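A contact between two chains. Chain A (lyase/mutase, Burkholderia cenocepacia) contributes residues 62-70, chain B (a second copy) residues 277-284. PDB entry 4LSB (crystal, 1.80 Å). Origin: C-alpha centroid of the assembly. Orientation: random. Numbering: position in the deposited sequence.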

# COMPACT_ATOMS: atom_id res chain seq x y z
N ALA A 62 -5.78 -6.04 4.78
CA ALA A 62 -6.79 -5.24 5.47
C ALA A 62 -6.30 -3.81 5.71
O ALA A 62 -7.01 -2.86 5.43
CB ALA A 62 -7.18 -5.87 6.80
N PHE A 63 -5.09 -3.66 6.23
CA PHE A 63 -4.62 -2.31 6.55
C PHE A 63 -4.54 -1.44 5.27
O PHE A 63 -4.92 -0.28 5.32
CB PHE A 63 -3.27 -2.31 7.24
CG PHE A 63 -3.17 -3.16 8.48
CD1 PHE A 63 -4.22 -3.37 9.33
CD2 PHE A 63 -1.92 -3.70 8.81
CE1 PHE A 63 -4.06 -4.14 10.48
CE2 PHE A 63 -1.73 -4.46 9.95
CZ PHE A 63 -2.81 -4.68 10.78
N SER A 64 -4.08 -2.00 4.11
CA SER A 64 -4.08 -1.25 2.85
C SER A 64 -5.48 -0.77 2.45
O SER A 64 -5.63 0.26 1.78
CB SER A 64 -3.43 -2.04 1.70
OG SER A 64 -4.29 -3.05 1.15
N LYS A 65 -6.49 -1.51 2.89
CA LYS A 65 -7.85 -1.22 2.62
C LYS A 65 -8.51 -0.39 3.67
O LYS A 65 -9.67 -0.11 3.53
CB LYS A 65 -8.67 -2.50 2.39
CG LYS A 65 -8.21 -3.31 1.17
CD LYS A 65 -8.02 -2.44 -0.08
CE LYS A 65 -8.38 -3.17 -1.37
NZ LYS A 65 -7.27 -3.16 -2.37
N GLY A 66 -7.80 0.07 4.69
CA GLY A 66 -8.38 0.89 5.71
C GLY A 66 -9.27 0.10 6.68
O GLY A 66 -10.11 0.67 7.35
N GLN A 67 -9.00 -1.20 6.77
CA GLN A 67 -9.81 -2.14 7.57
C GLN A 67 -8.98 -2.74 8.70
O GLN A 67 -7.79 -2.88 8.59
CB GLN A 67 -10.30 -3.29 6.68
CG GLN A 67 -11.18 -2.89 5.52
CD GLN A 67 -12.50 -2.35 6.00
OE1 GLN A 67 -12.84 -2.48 7.17
NE2 GLN A 67 -13.27 -1.74 5.09
N PRO A 68 -9.62 -3.08 9.84
CA PRO A 68 -8.87 -3.81 10.84
C PRO A 68 -8.71 -5.24 10.37
O PRO A 68 -9.34 -5.67 9.43
CB PRO A 68 -9.77 -3.73 12.08
CG PRO A 68 -11.13 -3.61 11.51
CD PRO A 68 -11.05 -3.00 10.16
N ASP A 69 -7.81 -5.96 11.01
CA ASP A 69 -7.55 -7.34 10.65
C ASP A 69 -8.84 -8.18 10.83
O ASP A 69 -9.69 -7.83 11.64
CB ASP A 69 -6.41 -7.78 11.55
CG ASP A 69 -5.87 -9.14 11.20
OD1 ASP A 69 -6.17 -9.66 10.10
OD2 ASP A 69 -5.14 -9.67 12.07
N ASN A 70 -9.01 -9.22 10.01
CA ASN A 70 -10.21 -10.14 10.02
C ASN A 70 -11.53 -9.49 9.54
O ASN A 70 -12.64 -9.96 9.87
CB ASN A 70 -10.41 -10.78 11.40
N ASP B 277 -2.44 -1.02 17.91
CA ASP B 277 -2.81 0.37 17.65
C ASP B 277 -3.58 0.53 16.32
O ASP B 277 -4.71 1.12 16.29
CB ASP B 277 -1.55 1.24 17.67
CG ASP B 277 -0.96 1.45 19.10
OD1 ASP B 277 -1.53 0.94 20.07
OD2 ASP B 277 0.11 2.05 19.20
N ILE B 278 -3.02 -0.02 15.25
CA ILE B 278 -3.63 0.14 13.90
C ILE B 278 -4.96 -0.61 13.84
O ILE B 278 -5.94 -0.09 13.29
CB ILE B 278 -2.63 -0.20 12.73
CG1 ILE B 278 -3.27 0.17 11.41
CG2 ILE B 278 -2.18 -1.66 12.75
CD1 ILE B 278 -2.21 0.48 10.39
N ASN B 279 -5.06 -1.80 14.46
CA ASN B 279 -6.37 -2.44 14.56
C ASN B 279 -7.40 -1.64 15.34
O ASN B 279 -8.56 -1.64 14.97
CB ASN B 279 -6.28 -3.85 15.11
CG ASN B 279 -5.73 -4.81 14.09
OD1 ASN B 279 -6.20 -4.87 12.98
ND2 ASN B 279 -4.73 -5.57 14.48
N ARG B 280 -6.96 -0.95 16.40
CA ARG B 280 -7.86 -0.07 17.16
C ARG B 280 -8.29 1.11 16.30
O ARG B 280 -9.48 1.38 16.16
CB ARG B 280 -7.18 0.43 18.47
CG ARG B 280 -8.07 1.39 19.30
CD ARG B 280 -7.43 1.84 20.62
NE ARG B 280 -6.24 2.67 20.42
CZ ARG B 280 -4.95 2.29 20.57
NH1 ARG B 280 -4.60 1.06 20.97
NH2 ARG B 280 -3.99 3.19 20.34
N TRP B 281 -7.33 1.82 15.73
CA TRP B 281 -7.67 2.96 14.88
C TRP B 281 -8.63 2.58 13.71
O TRP B 281 -9.61 3.25 13.50
CB TRP B 281 -6.46 3.61 14.27
CG TRP B 281 -5.40 4.00 15.18
CD1 TRP B 281 -5.52 4.44 16.46
CD2 TRP B 281 -4.02 4.05 14.87
NE1 TRP B 281 -4.28 4.72 16.98
CE2 TRP B 281 -3.34 4.48 16.01
CE3 TRP B 281 -3.28 3.73 13.72
CZ2 TRP B 281 -1.98 4.63 16.05
CZ3 TRP B 281 -1.92 3.87 13.77
CH2 TRP B 281 -1.28 4.32 14.91
N PHE B 282 -8.34 1.50 12.97
CA PHE B 282 -9.17 1.16 11.83
C PHE B 282 -10.51 0.55 12.20
O PHE B 282 -11.40 0.52 11.36
CB PHE B 282 -8.41 0.26 10.83
CG PHE B 282 -7.35 1.00 10.02
CD1 PHE B 282 -7.15 2.38 10.13
CD2 PHE B 282 -6.57 0.33 9.12
CE1 PHE B 282 -6.19 3.04 9.37
CE2 PHE B 282 -5.61 0.99 8.35
CZ PHE B 282 -5.42 2.34 8.48
N ALA B 283 -10.65 0.06 13.44
CA ALA B 283 -11.94 -0.35 13.98
C ALA B 283 -12.92 0.83 14.16
O ALA B 283 -14.14 0.65 14.11
CB ALA B 283 -11.75 -1.08 15.32
N ALA B 284 -12.42 2.04 14.30
CA ALA B 284 -13.31 3.19 14.45
C ALA B 284 -14.12 3.45 13.18
O ALA B 284 -13.68 3.16 12.08
CB ALA B 284 -12.51 4.42 14.82
O HOH W 1 -3.31 -7.56 13.19
O HOH W 2 -8.80 -6.73 14.14

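What shape does chain A offer at this contact? Its helix ends just after A:Ser64, and the chain then turns into a loop that stays against chain B, so the A:Phe63 ring and the backbone from A:Gly66 to A:Pro68 border a shallow hollow. The turn is a Schellman motif: A:Gln67 N bonds back to A:Ala62 O at 2.9 Å and A:Gly66 N to A:Phe63 O at 3.0 Å. A:Gly66 has positive phi, a conformation that glycine adopts easily.

What fills that hollow? The bump is B:Phe282, whose CA-to-CB bond points toward chain A and which has the largest covered area of any residue here. Its ring lies mainly against backbone. A:Gly66 CA sits over one face, 4.1 Å from the ring centroid, close enough for a CH-pi contact, while A:Gln67 O lies at the edge, with B:Phe282 CD2 3.5 Å from it. B:Phe282 CE2 reaches within 3.4 Å of A:Phe63 O and 4.2 Å of A:Phe63 CB. Near the base of the side chain, A:Pro68 CD packs 4.2 Å from B:Phe282 CB, so the proline ring covers the root of the bump while the aromatic ring goes deeper.

What does A:Phe63 meet on chain B? Its CA-to-CB bond runs sideways, but the end of the side chain comes nearer and meets the helix of chain B one turn before B:Phe282. B:Ile278 CG2 sits over one face of the ring, 3.9 Å from its centroid and 22° off the normal, a second CH-pi contact; the closest pair, A:Phe63 CZ to B:Ile278 CG2, is 3.7 Å apart. At the ring's edge, A:Phe63 CE1 approaches B:Asn279 OD1 to 3.4 Å, placing a polar oxygen beside the rim of the aromatic ring. Each phenylalanine thus has a carbon of the other chain over one face.

What holds the polar side of the fit in place? B:Asn279 accepts the one direct hydrogen bond across the stretches, from A:Asp69 N to B:Asn279 OD1, 2.8 Å long and nearly straight at 173°. The same oxygen lies 3.6 Å from A:Pro68 CA, so the amide is tucked close against the loop backbone. Water extends the link: water 1 donates to A:Asp69 OD2 at 3.0 Å and accepts from B:Asn279 ND2 at 2.8 Å, joining the two side chains. Water 2 donates to A:Asp69 O at 2.9 Å and makes a weak bond to B:Asn279 OD1 at 3.4 Å.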